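Side-chain contacts in Alpha/beta hydrolase fold protein (Nakamurella multipartita, PDB 4Y7D), which probably acts as a hydrolase with an alpha/beta hydrolase fold, although its substrate is not established: residues A[57-62]-A[290-295]; A[69-74]-A[221-226]; A[91-96]-A[121-126]; A[243-248]-A[279-284]. One frame throughout, in Å; residues are numbered along the deposited sequence. Where two conformers were deposited one is given.

Interaction 1 of 4, residues A[57-62]-A[290-295]; sequences VAEGLR and VRRRAA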
loop_
_atom_site.group_PDB
_atom_site.type_symbol
_atom_site.label_atom_id
_atom_site.label_comp_id
_atom_site.label_asym_id
_atom_site.label_seq_id
_atom_site.Cartn_x
_atom_site.Cartn_y
_atom_site.Cartn_z
ATOM N N VAL A 57 -6.812 -12.709 -3.489
ATOM C CA VAL A 57 -6.637 -14.155 -3.621
ATOM C C VAL A 57 -7.976 -14.844 -3.367
ATOM O O VAL A 57 -8.420 -15.773 -4.111
ATOM C CB VAL A 57 -5.540 -14.637 -2.654
ATOM C CG1 VAL A 57 -5.535 -16.161 -2.616
ATOM C CG2 VAL A 57 -4.146 -14.044 -3.029
ATOM N N ALA A 58 -8.700 -14.337 -2.361
ATOM C CA ALA A 58 -10.003 -14.886 -2.052
ATOM C C ALA A 58 -11.036 -14.676 -3.177
ATOM O O ALA A 58 -11.978 -15.457 -3.337
ATOM C CB ALA A 58 -10.494 -14.264 -0.740
ATOM N N GLU A 59 -10.888 -13.603 -3.924
ATOM C CA GLU A 59 -11.721 -13.276 -5.064
ATOM C C GLU A 59 -11.277 -13.958 -6.368
ATOM O O GLU A 59 -11.823 -13.672 -7.450
ATOM C CB GLU A 59 -11.719 -11.755 -5.284
ATOM C CG GLU A 59 -12.518 -10.995 -4.237
ATOM C CD GLU A 59 -13.987 -10.782 -4.611
ATOM O OE1 GLU A 59 -14.433 -11.229 -5.673
ATOM O OE2 GLU A 59 -14.690 -10.049 -3.874
ATOM N N GLY A 60 -10.302 -14.854 -6.305
ATOM C CA GLY A 60 -9.900 -15.546 -7.538
ATOM C C GLY A 60 -9.002 -14.731 -8.469
ATOM O O GLY A 60 -9.085 -14.866 -9.718
ATOM N N LEU A 61 -8.144 -13.889 -7.895
ATOM C CA LEU A 61 -7.072 -13.241 -8.647
ATOM C C LEU A 61 -5.718 -13.717 -8.100
ATOM O O LEU A 61 -5.641 -14.278 -6.981
ATOM C CB LEU A 61 -7.185 -11.707 -8.574
ATOM C CG LEU A 61 -8.450 -11.121 -9.254
ATOM C CD1 LEU A 61 -9.590 -11.023 -8.261
ATOM C CD2 LEU A 61 -8.150 -9.724 -9.787
ATOM N N ARG A 62 -4.643 -13.529 -8.887
ATOM C CA ARG A 62 -3.328 -13.878 -8.426
ATOM C C ARG A 62 -2.610 -12.598 -8.115
ATOM O O ARG A 62 -2.836 -11.590 -8.780
ATOM C CB ARG A 62 -2.543 -14.802 -9.380
ATOM C CG ARG A 62 -1.768 -14.196 -10.506
ATOM C CD ARG A 62 -1.121 -15.330 -11.354
ATOM N NE ARG A 62 -0.437 -14.927 -12.609
ATOM C CZ ARG A 62 0.874 -14.607 -12.715
ATOM N NH1 ARG A 62 1.678 -14.596 -11.660
ATOM N NH2 ARG A 62 1.400 -14.317 -13.906
ATOM N N VAL A 290 -16.520 -2.088 -1.477
ATOM C CA VAL A 290 -15.433 -1.405 -2.164
ATOM C C VAL A 290 -14.347 -2.408 -2.572
ATOM O O VAL A 290 -13.803 -2.315 -3.696
ATOM C CB VAL A 290 -14.850 -0.266 -1.311
ATOM C CG1 VAL A 290 -13.950 0.602 -2.151
ATOM C CG2 VAL A 290 -15.964 0.629 -0.749
ATOM N N ARG A 291 -13.987 -3.340 -1.667
ATOM C CA ARG A 291 -13.058 -4.407 -2.035
ATOM C C ARG A 291 -13.619 -5.295 -3.179
ATOM O O ARG A 291 -12.889 -5.658 -4.129
ATOM C CB ARG A 291 -12.703 -5.228 -0.791
ATOM C CG ARG A 291 -11.706 -4.507 0.130
ATOM C CD ARG A 291 -11.123 -5.439 1.158
ATOM N NE ARG A 291 -12.165 -6.192 1.849
ATOM C CZ ARG A 291 -12.922 -5.729 2.835
ATOM N NH1 ARG A 291 -13.860 -6.507 3.377
ATOM N NH2 ARG A 291 -12.761 -4.493 3.285
ATOM N N ARG A 292 -14.891 -5.628 -3.109
ATOM C CA ARG A 292 -15.536 -6.408 -4.192
ATOM C C ARG A 292 -15.437 -5.662 -5.520
ATOM O O ARG A 292 -15.071 -6.236 -6.530
ATOM C CB ARG A 292 -16.998 -6.769 -3.877
ATOM C CG ARG A 292 -17.142 -7.917 -2.891
ATOM C CD ARG A 292 -18.580 -8.462 -2.804
ATOM N NE ARG A 292 -19.480 -7.588 -2.004
ATOM C CZ ARG A 292 -19.437 -7.454 -0.670
ATOM N NH1 ARG A 292 -18.555 -8.132 0.070
ATOM N NH2 ARG A 292 -20.275 -6.625 -0.063
ATOM N N ARG A 293 -15.721 -4.370 -5.501
ATOM C CA ARG A 293 -15.624 -3.527 -6.703
ATOM C C ARG A 293 -14.186 -3.462 -7.220
ATOM O O ARG A 293 -13.951 -3.528 -8.424
ATOM C CB ARG A 293 -16.245 -2.112 -6.458
ATOM C CG ARG A 293 -15.951 -1.056 -7.504
ATOM C CD ARG A 293 -16.511 -1.412 -8.864
ATOM N NE ARG A 293 -16.222 -0.416 -9.911
ATOM C CZ ARG A 293 -16.259 -0.665 -11.225
ATOM N NH1 ARG A 293 -16.570 -1.871 -11.689
ATOM N NH2 ARG A 293 -15.994 0.305 -12.086
ATOM N N ALA A 294 -13.253 -3.276 -6.302
ATOM C CA ALA A 294 -11.821 -3.284 -6.651
ATOM C C ALA A 294 -11.433 -4.579 -7.353
ATOM O O ALA A 294 -10.801 -4.556 -8.402
ATOM C CB ALA A 294 -10.971 -3.063 -5.436
ATOM N N ALA A 295 -11.841 -5.702 -6.797
ATOM C CA ALA A 295 -11.545 -6.999 -7.393
ATOM C C ALA A 295 -12.130 -7.141 -8.763
ATOM O O ALA A 295 -11.452 -7.631 -9.668
ATOM C CB ALA A 295 -12.003 -8.135 -6.487
HETATM O O HOH W 1 -15.757 -8.897 -7.131
#

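Interaction 2 of 4, residues A[69-74]-A[221-226]; sequences PGYFGT and DNDMDQ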
loop_
_atom_site.group_PDB
_atom_site.type_symbol
_atom_site.label_atom_id
_atom_site.label_comp_id
_atom_site.label_asym_id
_atom_site.label_seq_id
_atom_site.Cartn_x
_atom_site.Cartn_y
_atom_site.Cartn_z
ATOM N N PRO A 69 12.396 -1.452 -3.735
ATOM C CA PRO A 69 13.827 -1.223 -3.455
ATOM C C PRO A 69 14.100 -0.595 -2.103
ATOM O O PRO A 69 13.453 0.418 -1.757
ATOM C CB PRO A 69 14.243 -0.325 -4.602
ATOM C CG PRO A 69 13.406 -0.844 -5.756
ATOM C CD PRO A 69 12.053 -1.076 -5.134
ATOM N N GLY A 70 15.058 -1.198 -1.383
ATOM C CA GLY A 70 15.427 -0.770 -0.060
ATOM C C GLY A 70 14.702 -1.467 1.052
ATOM O O GLY A 70 15.025 -1.237 2.223
ATOM N N TYR A 71 13.700 -2.297 0.723
ATOM C CA TYR A 71 12.990 -3.064 1.674
ATOM C C TYR A 71 13.317 -4.545 1.551
ATOM O O TYR A 71 13.295 -5.141 0.455
ATOM C CB TYR A 71 11.505 -2.889 1.473
ATOM C CG TYR A 71 11.048 -1.482 1.753
ATOM C CD1 TYR A 71 10.830 -1.065 3.059
ATOM C CD2 TYR A 71 10.823 -0.541 0.722
ATOM C CE1 TYR A 71 10.361 0.191 3.327
ATOM C CE2 TYR A 71 10.362 0.754 0.991
ATOM C CZ TYR A 71 10.109 1.098 2.301
ATOM O OH TYR A 71 9.625 2.342 2.616
ATOM N N PHE A 72 13.611 -5.135 2.701
ATOM C CA PHE A 72 14.015 -6.529 2.780
ATOM C C PHE A 72 15.059 -6.853 1.717
ATOM O O PHE A 72 16.092 -6.214 1.697
ATOM C CB PHE A 72 12.801 -7.457 2.731
ATOM C CG PHE A 72 11.903 -7.367 3.954
ATOM C CD1 PHE A 72 12.441 -7.209 5.225
ATOM C CD2 PHE A 72 10.521 -7.536 3.835
ATOM C CE1 PHE A 72 11.616 -7.118 6.340
ATOM C CE2 PHE A 72 9.695 -7.502 4.956
ATOM C CZ PHE A 72 10.254 -7.303 6.213
ATOM N N GLY A 73 14.791 -7.838 0.832
ATOM C CA GLY A 73 15.843 -8.276 -0.079
ATOM C C GLY A 73 16.022 -7.525 -1.389
ATOM O O GLY A 73 16.957 -7.851 -2.147
ATOM N N THR A 74 15.154 -6.564 -1.692
ATOM C CA THR A 74 15.281 -5.847 -2.960
ATOM C C THR A 74 16.300 -4.740 -2.784
ATOM O O THR A 74 16.073 -3.836 -1.989
ATOM C CB THR A 74 13.967 -5.307 -3.471
ATOM O OG1 THR A 74 13.002 -6.374 -3.603
ATOM C CG2 THR A 74 14.129 -4.618 -4.782
ATOM N N ASP A 221 13.846 5.605 4.231
ATOM C CA ASP A 221 14.587 6.873 4.087
ATOM C C ASP A 221 14.589 7.347 2.619
ATOM O O ASP A 221 14.382 8.518 2.306
ATOM C CB ASP A 221 16.037 6.662 4.534
ATOM C CG ASP A 221 16.175 6.559 6.044
ATOM O OD1 ASP A 221 15.201 6.875 6.756
ATOM O OD2 ASP A 221 17.269 6.210 6.519
ATOM N N ASN A 222 14.754 6.392 1.705
ATOM C CA ASN A 222 14.689 6.707 0.288
ATOM C C ASN A 222 13.302 7.264 -0.116
ATOM O O ASN A 222 13.182 8.265 -0.827
ATOM C CB ASN A 222 14.979 5.462 -0.550
ATOM C CG ASN A 222 14.942 5.782 -2.022
ATOM O OD1 ASN A 222 15.692 6.636 -2.461
ATOM N ND2 ASN A 222 14.078 5.161 -2.768
ATOM N N ASP A 223 12.255 6.619 0.356
ATOM C CA ASP A 223 10.879 7.066 0.035
ATOM C C ASP A 223 10.655 8.488 0.595
ATOM O O ASP A 223 10.109 9.376 -0.075
ATOM C CB ASP A 223 9.823 6.143 0.631
ATOM C CG ASP A 223 9.694 4.806 -0.040
ATOM O OD1 ASP A 223 10.232 4.584 -1.151
ATOM O OD2 ASP A 223 9.009 3.934 0.580
HETATM N N MSE A 224 11.094 8.716 1.815
HETATM C CA MSE A 224 10.866 10.055 2.417
HETATM C C MSE A 224 11.609 11.100 1.619
HETATM O O MSE A 224 11.121 12.220 1.389
HETATM C CB MSE A 224 11.254 10.077 3.911
HETATM C CG MSE A 224 10.347 9.134 4.709
HETATM SE SE MSE A 224 8.379 9.427 4.725
HETATM C CE MSE A 224 7.744 8.159 3.386
ATOM N N ASP A 225 12.818 10.790 1.187
ATOM C CA ASP A 225 13.576 11.725 0.410
ATOM C C ASP A 225 12.953 11.958 -0.983
ATOM O O ASP A 225 12.813 13.112 -1.445
ATOM C CB ASP A 225 15.014 11.247 0.266
ATOM C CG ASP A 225 15.783 12.086 -0.673
ATOM O OD1 ASP A 225 15.801 13.295 -0.494
ATOM O OD2 ASP A 225 16.396 11.554 -1.603
ATOM N N GLN A 226 12.529 10.875 -1.635
ATOM C CA GLN A 226 11.992 10.996 -2.969
ATOM C C GLN A 226 10.638 11.680 -2.973
ATOM O O GLN A 226 10.352 12.465 -3.865
ATOM C CB GLN A 226 11.847 9.607 -3.608
ATOM C CG GLN A 226 13.181 8.971 -4.013
ATOM C CD GLN A 226 13.884 9.807 -5.042
ATOM O OE1 GLN A 226 13.270 10.244 -5.989
ATOM N NE2 GLN A 226 15.129 10.081 -4.842
HETATM O O HOH W 2 12.334 2.907 -1.927
#

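Interaction 3 of 4, residues A[91-96]-A[121-126]; sequences ALFDAL and PDRVRA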
loop_
_atom_site.group_PDB
_atom_site.type_symbol
_atom_site.label_atom_id
_atom_site.label_comp_id
_atom_site.label_asym_id
_atom_site.label_seq_id
_atom_site.Cartn_x
_atom_site.Cartn_y
_atom_site.Cartn_z
ATOM N N ALA A 91 9.926 -4.214 -15.897
ATOM C CA ALA A 91 10.968 -5.225 -16.114
ATOM C C ALA A 91 10.663 -6.550 -15.395
ATOM O O ALA A 91 10.966 -7.636 -15.901
ATOM C CB ALA A 91 12.326 -4.670 -15.700
ATOM N N LEU A 92 10.025 -6.471 -14.235
ATOM C CA LEU A 92 9.532 -7.641 -13.543
ATOM C C LEU A 92 8.447 -8.366 -14.395
ATOM O O LEU A 92 8.498 -9.571 -14.557
ATOM C CB LEU A 92 8.960 -7.222 -12.190
ATOM C CG LEU A 92 8.272 -8.328 -11.382
ATOM C CD1 LEU A 92 9.103 -9.572 -11.125
ATOM C CD2 LEU A 92 7.774 -7.717 -10.082
ATOM N N PHE A 93 7.508 -7.615 -14.973
ATOM C CA PHE A 93 6.485 -8.208 -15.821
ATOM C C PHE A 93 7.183 -8.902 -16.999
ATOM O O PHE A 93 6.873 -10.022 -17.360
ATOM C CB PHE A 93 5.560 -7.104 -16.363
ATOM C CG PHE A 93 4.576 -6.510 -15.341
ATOM C CD1 PHE A 93 4.540 -6.894 -14.008
ATOM C CD2 PHE A 93 3.669 -5.533 -15.761
ATOM C CE1 PHE A 93 3.644 -6.290 -13.118
ATOM C CE2 PHE A 93 2.765 -4.944 -14.910
ATOM C CZ PHE A 93 2.756 -5.306 -13.551
ATOM N N ASP A 94 8.179 -8.243 -17.582
ATOM C CA ASP A 94 8.952 -8.874 -18.675
ATOM C C ASP A 94 9.572 -10.213 -18.199
ATOM O O ASP A 94 9.515 -11.243 -18.915
ATOM C CB ASP A 94 10.112 -7.993 -19.162
ATOM C CG ASP A 94 9.676 -6.754 -19.926
ATOM O OD1 ASP A 94 8.498 -6.626 -20.268
ATOM O OD2 ASP A 94 10.566 -5.906 -20.189
ATOM N N ALA A 95 10.162 -10.198 -17.001
ATOM C CA ALA A 95 10.789 -11.381 -16.436
ATOM C C ALA A 95 9.814 -12.520 -16.080
ATOM O O ALA A 95 10.232 -13.675 -15.966
ATOM C CB ALA A 95 11.680 -11.032 -15.243
ATOM N N LEU A 96 8.534 -12.183 -15.908
ATOM C CA LEU A 96 7.475 -13.164 -15.734
ATOM C C LEU A 96 6.774 -13.493 -17.021
ATOM O O LEU A 96 5.860 -14.273 -16.975
ATOM C CB LEU A 96 6.444 -12.680 -14.710
ATOM C CG LEU A 96 7.037 -12.317 -13.329
ATOM C CD1 LEU A 96 5.964 -11.697 -12.444
ATOM C CD2 LEU A 96 7.664 -13.532 -12.686
ATOM N N PRO A 121 1.456 2.614 -19.899
ATOM C CA PRO A 121 0.006 2.319 -19.903
ATOM C C PRO A 121 -0.382 0.965 -20.504
ATOM O O PRO A 121 -1.351 0.348 -20.074
ATOM C CB PRO A 121 -0.575 3.480 -20.742
ATOM C CG PRO A 121 0.563 3.852 -21.662
ATOM C CD PRO A 121 1.754 3.803 -20.732
ATOM N N ASP A 122 0.385 0.480 -21.468
ATOM C CA ASP A 122 0.093 -0.826 -22.058
ATOM C C ASP A 122 0.265 -1.995 -21.063
ATOM O O ASP A 122 -0.169 -3.104 -21.372
ATOM C CB ASP A 122 1.032 -1.089 -23.261
ATOM C CG ASP A 122 0.743 -0.169 -24.453
ATOM O OD1 ASP A 122 -0.274 0.553 -24.462
ATOM O OD2 ASP A 122 1.553 -0.187 -25.408
ATOM N N ARG A 123 0.949 -1.763 -19.952
ATOM C CA ARG A 123 1.262 -2.800 -18.963
ATOM C C ARG A 123 0.294 -2.817 -17.765
ATOM O O ARG A 123 0.377 -3.719 -16.922
ATOM C CB ARG A 123 2.667 -2.612 -18.400
ATOM C CG ARG A 123 3.760 -2.406 -19.410
ATOM C CD ARG A 123 3.800 -3.427 -20.512
ATOM N NE ARG A 123 4.234 -4.780 -20.107
ATOM C CZ ARG A 123 5.512 -5.170 -19.946
ATOM N NH1 ARG A 123 6.515 -4.326 -20.058
ATOM N NH2 ARG A 123 5.776 -6.424 -19.630
ATOM N N VAL A 124 -0.615 -1.842 -17.712
ATOM C CA VAL A 124 -1.548 -1.695 -16.604
ATOM C C VAL A 124 -3.019 -1.870 -17.097
ATOM O O VAL A 124 -3.548 -1.037 -17.853
ATOM C CB VAL A 124 -1.349 -0.342 -15.925
ATOM C CG1 VAL A 124 -2.335 -0.141 -14.800
ATOM C CG2 VAL A 124 0.072 -0.193 -15.401
ATOM N N ARG A 125 -3.640 -2.981 -16.702
ATOM C CA ARG A 125 -5.025 -3.286 -17.062
ATOM C C ARG A 125 -6.057 -2.417 -16.343
ATOM O O ARG A 125 -7.125 -2.071 -16.904
ATOM C CB ARG A 125 -5.337 -4.755 -16.749
ATOM C CG ARG A 125 -4.546 -5.777 -17.555
ATOM C CD ARG A 125 -5.426 -6.913 -18.107
ATOM N NE ARG A 125 -4.664 -7.856 -18.944
ATOM C CZ ARG A 125 -4.236 -7.619 -20.197
ATOM N NH1 ARG A 125 -3.541 -8.554 -20.861
ATOM N NH2 ARG A 125 -4.458 -6.447 -20.794
ATOM N N ALA A 126 -5.759 -2.096 -15.090
ATOM C CA ALA A 126 -6.641 -1.366 -14.180
ATOM C C ALA A 126 -5.822 -0.962 -12.966
ATOM O O ALA A 126 -4.825 -1.611 -12.617
ATOM C CB ALA A 126 -7.804 -2.232 -13.772
#

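Interaction 4 of 4, residues A[243-248]-A[279-284]; sequences LVVSGT and LAFWVH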
loop_
_atom_site.group_PDB
_atom_site.type_symbol
_atom_site.label_atom_id
_atom_site.label_comp_id
_atom_site.label_asym_id
_atom_site.label_seq_id
_atom_site.Cartn_x
_atom_site.Cartn_y
_atom_site.Cartn_z
ATOM N N LEU A 243 -9.886 3.180 -9.789
ATOM C CA LEU A 243 -10.689 3.363 -8.605
ATOM C C LEU A 243 -9.758 3.965 -7.578
ATOM O O LEU A 243 -8.741 3.376 -7.271
ATOM C CB LEU A 243 -11.265 2.033 -8.126
ATOM C CG LEU A 243 -11.869 1.947 -6.744
ATOM C CD1 LEU A 243 -13.059 2.883 -6.621
ATOM C CD2 LEU A 243 -12.268 0.489 -6.447
ATOM N N VAL A 244 -10.142 5.119 -7.039
ATOM C CA VAL A 244 -9.400 5.842 -6.003
ATOM C C VAL A 244 -10.250 5.777 -4.716
ATOM O O VAL A 244 -11.436 6.087 -4.771
ATOM C CB VAL A 244 -9.214 7.286 -6.414
ATOM C CG1 VAL A 244 -8.331 8.002 -5.407
ATOM C CG2 VAL A 244 -8.594 7.379 -7.814
ATOM N N VAL A 245 -9.656 5.349 -3.614
ATOM C CA VAL A 245 -10.375 5.110 -2.348
ATOM C C VAL A 245 -9.753 5.937 -1.239
ATOM O O VAL A 245 -8.541 5.812 -0.987
ATOM C CB VAL A 245 -10.360 3.631 -1.942
ATOM C CG1 VAL A 245 -11.177 3.400 -0.673
ATOM C CG2 VAL A 245 -10.850 2.747 -3.072
ATOM N N SER A 246 -10.598 6.731 -0.554
ATOM C CA SER A 246 -10.160 7.576 0.540
ATOM C C SER A 246 -11.088 7.487 1.756
ATOM O O SER A 246 -12.279 7.610 1.672
ATOM C CB SER A 246 -10.060 9.042 0.087
ATOM O OG SER A 246 -9.733 9.906 1.167
ATOM N N GLY A 247 -10.494 7.293 2.917
ATOM C CA GLY A 247 -11.205 7.416 4.182
ATOM C C GLY A 247 -11.198 8.861 4.612
ATOM O O GLY A 247 -10.137 9.520 4.626
ATOM N N THR A 248 -12.374 9.388 4.994
ATOM C CA THR A 248 -12.467 10.831 5.214
ATOM C C THR A 248 -11.715 11.325 6.451
ATOM O O THR A 248 -11.437 12.526 6.552
ATOM C CB THR A 248 -13.924 11.323 5.313
ATOM O OG1 THR A 248 -14.533 10.891 6.547
ATOM C CG2 THR A 248 -14.701 10.918 4.100
ATOM N N LEU A 279 -6.506 2.889 7.092
ATOM C CA LEU A 279 -6.742 1.463 6.837
ATOM C C LEU A 279 -8.173 1.180 6.355
ATOM O O LEU A 279 -8.565 0.016 6.179
ATOM C CB LEU A 279 -6.524 0.639 8.127
ATOM C CG LEU A 279 -5.062 0.399 8.551
ATOM C CD1 LEU A 279 -4.346 1.641 8.980
ATOM C CD2 LEU A 279 -5.013 -0.643 9.672
ATOM N N ALA A 280 -8.955 2.219 6.128
ATOM C CA ALA A 280 -10.379 2.039 5.796
ATOM C C ALA A 280 -10.753 1.003 4.728
ATOM O O ALA A 280 -11.748 0.304 4.872
ATOM C CB ALA A 280 -10.977 3.388 5.421
ATOM N N PHE A 281 -9.997 0.924 3.649
ATOM C CA PHE A 281 -10.364 0.045 2.525
ATOM C C PHE A 281 -10.437 -1.418 3.024
ATOM O O PHE A 281 -11.176 -2.190 2.453
ATOM C CB PHE A 281 -9.342 0.229 1.405
ATOM C CG PHE A 281 -9.501 -0.676 0.216
ATOM C CD1 PHE A 281 -10.529 -0.529 -0.672
ATOM C CD2 PHE A 281 -8.551 -1.669 -0.049
ATOM C CE1 PHE A 281 -10.596 -1.314 -1.804
ATOM C CE2 PHE A 281 -8.657 -2.492 -1.165
ATOM C CZ PHE A 281 -9.673 -2.296 -2.047
ATOM N N TRP A 282 -9.663 -1.764 4.063
ATOM C CA TRP A 282 -9.692 -3.079 4.654
ATOM C C TRP A 282 -10.496 -3.202 5.923
ATOM O O TRP A 282 -11.024 -4.294 6.182
ATOM C CB TRP A 282 -8.281 -3.630 4.913
ATOM C CG TRP A 282 -7.505 -3.865 3.628
ATOM C CD1 TRP A 282 -7.443 -5.034 2.888
ATOM C CD2 TRP A 282 -6.688 -2.914 2.932
ATOM N NE1 TRP A 282 -6.628 -4.866 1.802
ATOM C CE2 TRP A 282 -6.146 -3.580 1.797
ATOM C CE3 TRP A 282 -6.334 -1.575 3.168
ATOM C CZ2 TRP A 282 -5.346 -2.942 0.888
ATOM C CZ3 TRP A 282 -5.507 -0.941 2.258
ATOM C CH2 TRP A 282 -5.012 -1.640 1.132
ATOM N N VAL A 283 -10.591 -2.154 6.719
ATOM C CA VAL A 283 -11.200 -2.287 8.044
ATOM C C VAL A 283 -12.476 -1.470 8.309
ATOM O O VAL A 283 -13.102 -1.642 9.352
ATOM C CB VAL A 283 -10.168 -2.043 9.178
ATOM C CG1 VAL A 283 -8.935 -2.915 8.948
ATOM C CG2 VAL A 283 -9.838 -0.560 9.351
ATOM N N HIS A 284 -12.880 -0.605 7.381
ATOM C CA HIS A 284 -14.065 0.258 7.601
ATOM C C HIS A 284 -15.299 -0.629 7.496
ATOM O O HIS A 284 -15.311 -1.586 6.697
ATOM C CB HIS A 284 -14.060 1.380 6.572
ATOM C CG HIS A 284 -15.154 2.380 6.730
ATOM N ND1 HIS A 284 -16.447 2.128 6.327
ATOM C CD2 HIS A 284 -15.173 3.624 7.266
ATOM C CE1 HIS A 284 -17.216 3.163 6.602
ATOM N NE2 HIS A 284 -16.465 4.085 7.166
#

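Interaction 1 of 4, residues A[57-62]-A[290-295]
Apolar packing between Glu59 and Ala295 forms the centre of this contact. The methyl of Ala295 lies against the aliphatic part of Glu59, with CB 3.7 Å from CG of Glu59. The glutamate chain bends sharply at chi2 (-91°), which carries its carboxylate past the methyl toward Arg292, one turn earlier in helix 288-299. Leu61 adds to the apolar patch: its CD1 is 4.2 Å from Ala295 CB, and its CD2 rests 3.9 Å from Ala295 O. A small residue such as alanine suits this place because two longer chains converge on it.

The polar part is indirect. Water 1 donates to Glu59 OE1 at 3.1 Å and to the carbonyl O of Arg292 at 2.8 Å. OE1 also forms a salt bridge with Arg299, one turn beyond Ala295. OE2 instead lies 3.4 Å from the methylene CG of Arg292, whose guanidinium leads elsewhere, leaving NE 5.7 Å from OE2. An alanine in place of Glu59 would probably leave Arg299 and the bridging water without this carboxylate and thin the packing over the Ala295 methyl.

Glu59 follows helix 46-58, which ends in a Schellman motif with Gly60 at C-prime. Its amphipathic chain thus joins that helix end to helix 288-299, apolar along its stem, water-mediated and ionic at its end.

Interaction 2 of 4, residues A[69-74]-A[221-226]
Tyr71 and Asp223 approach from opposite directions and meet through a single short hydrogen bond, OH to OD2, 2.7 Å long. The carboxylate oxygen lies in the plane of the phenol ring, at its edge, where a tyrosine hydroxyl can most easily direct its proton. From the side of the aspartate the approach is different: the hydroxyl stands above the carboxylate, 48° out of its plane, and the two flat groups are turned 45° against each other. Tyr71 has CG beside its backbone N (chi1 -66°), and the ring's length lets the hydroxyl bridge from the loop after strand 62-66 to helix 217-227, part of the largely helical insertion between strands 124-130 and 242-247, where this fold often carries its lid. His40 meets the ring edge-to-face, which probably helps to hold its orientation.

Beside this bond, water 2 lies 2.8 Å from Asp223 OD1, 2.7 Å from Pro69 O and 3.0 Å from Asn222 ND2, from which it accepts.

Both residues are buried, so the carboxylate needs several partners. OD2 alone takes the tyrosine hydroxyl, a hydrogen bond with Ser42 and a salt bridge from Arg68. The arginine would be expected to offset the buried negative charge. Aspartate suits the place as a compact acceptor on which Ser42, Arg68 and Tyr71 converge.

Interaction 3 of 4, residues A[91-96]-A[121-126]
Phe93, the first residue of 91-96 to touch the other segment, slides past Arg123 in the opposite direction. Its CB lies 3.3 Å from Arg123 NH2, while CD2 lies over one face of the guanidinium. The phenyl and guanidinium planes stand 72° apart, so this is no parallel stack. Farther out, CE2 brings the ring edge to 3.4 Å from the carbonyl O of Arg123, and CD2 lies 4.1 Å from its CB. An aromatic ring suits this place because it fills the space beside the arginine's backbone and aliphatic stem.

Asp94 comes next and supplies the charge. Its OD1 receives NH2 of Arg123 at 2.8 Å, nearly along the C-O bond direction, and takes a weak bond from NH1 at 3.0 Å. One oxygen thus sits between both terminal nitrogens in a salt bridge, with carboxylate and guanidinium only 17° from coplanar. Arg123 gets there by folding its chain at chi2 (-51°) and again at chi3. A leucine in place of Arg123 would probably leave Asp94 without its positive mate and the carbonyls of Leu98 and Ala99, which NH2 and NE also bind, without these donors.

The arginine therefore ties the end of helix 82-95, the loop behind it and the short 3-10 turn leading into strand 124-130. Phe93 also packs on Ala101 of strand 101-106, which pairs with 124-130, while Leu92 faces strand 62-66.

Interaction 4 of 4, residues A[243-248]-A[279-284]
Phe281 extends its ring toward Val245 because its CG is anti to the backbone N (chi1 175°). In Val245, CG1 is likewise anti to the backbone N (chi1 -177°), so that CG1 and CG2 together straddle one ring carbon, CD1 of Phe281, at 4.0 and 4.1 Å. The two side chains cross at about a right angle, and CG1 reaches the ring obliquely. A branched valine, well suited to a strand, can thus offer two methyls to a single aromatic atom.

Farther along the strand, Gly247 meets Ala280, with the glycine CA 4.2 Å from the alanine CB. The backbones come close here, their CA atoms 5.7 Å apart. A beta carbon on Gly247 would fall only about 3.2 Å from Ala280 CB, so glycine and alanine together permit the approach. Within the helical turn, CD2 of Phe281 lies 3.4 Å above the centre of the Trp282 ring, which probably limits how the phenyl can turn.

Strand 242-247 runs parallel between strands 124-130 and 269-273, and the short helix 280-283 lies over it near its C-terminal end. Val290 and Ala294 of helix 288-299 pack on the same phenyl, Phe55 of helix 46-58 meets it edge-to-face, and Leu273 of the edge strand touches Ala280.

Interactions 1 and 4 adjoin, with centres about 15 Å apart. Arg291 NH2 lies 2.9 Å from Phe281 O, probably in a hydrogen bond. Helix 288-299 thus links the two. Interaction 3 reaches the same sheet as interaction 4 through the neighbouring strands 124-130 and 242-247, though their centres are about 25 Å apart. Interaction 2 lies across the chain's centre from interaction 1, about 28 Å between centres, and is the one contact of the four that draws on the helical insertion between strands 124-130 and 242-247. The sodium ion, bound at Ala176 and Gly179, lies about 13 Å from Gly247 and takes no part in interaction 4.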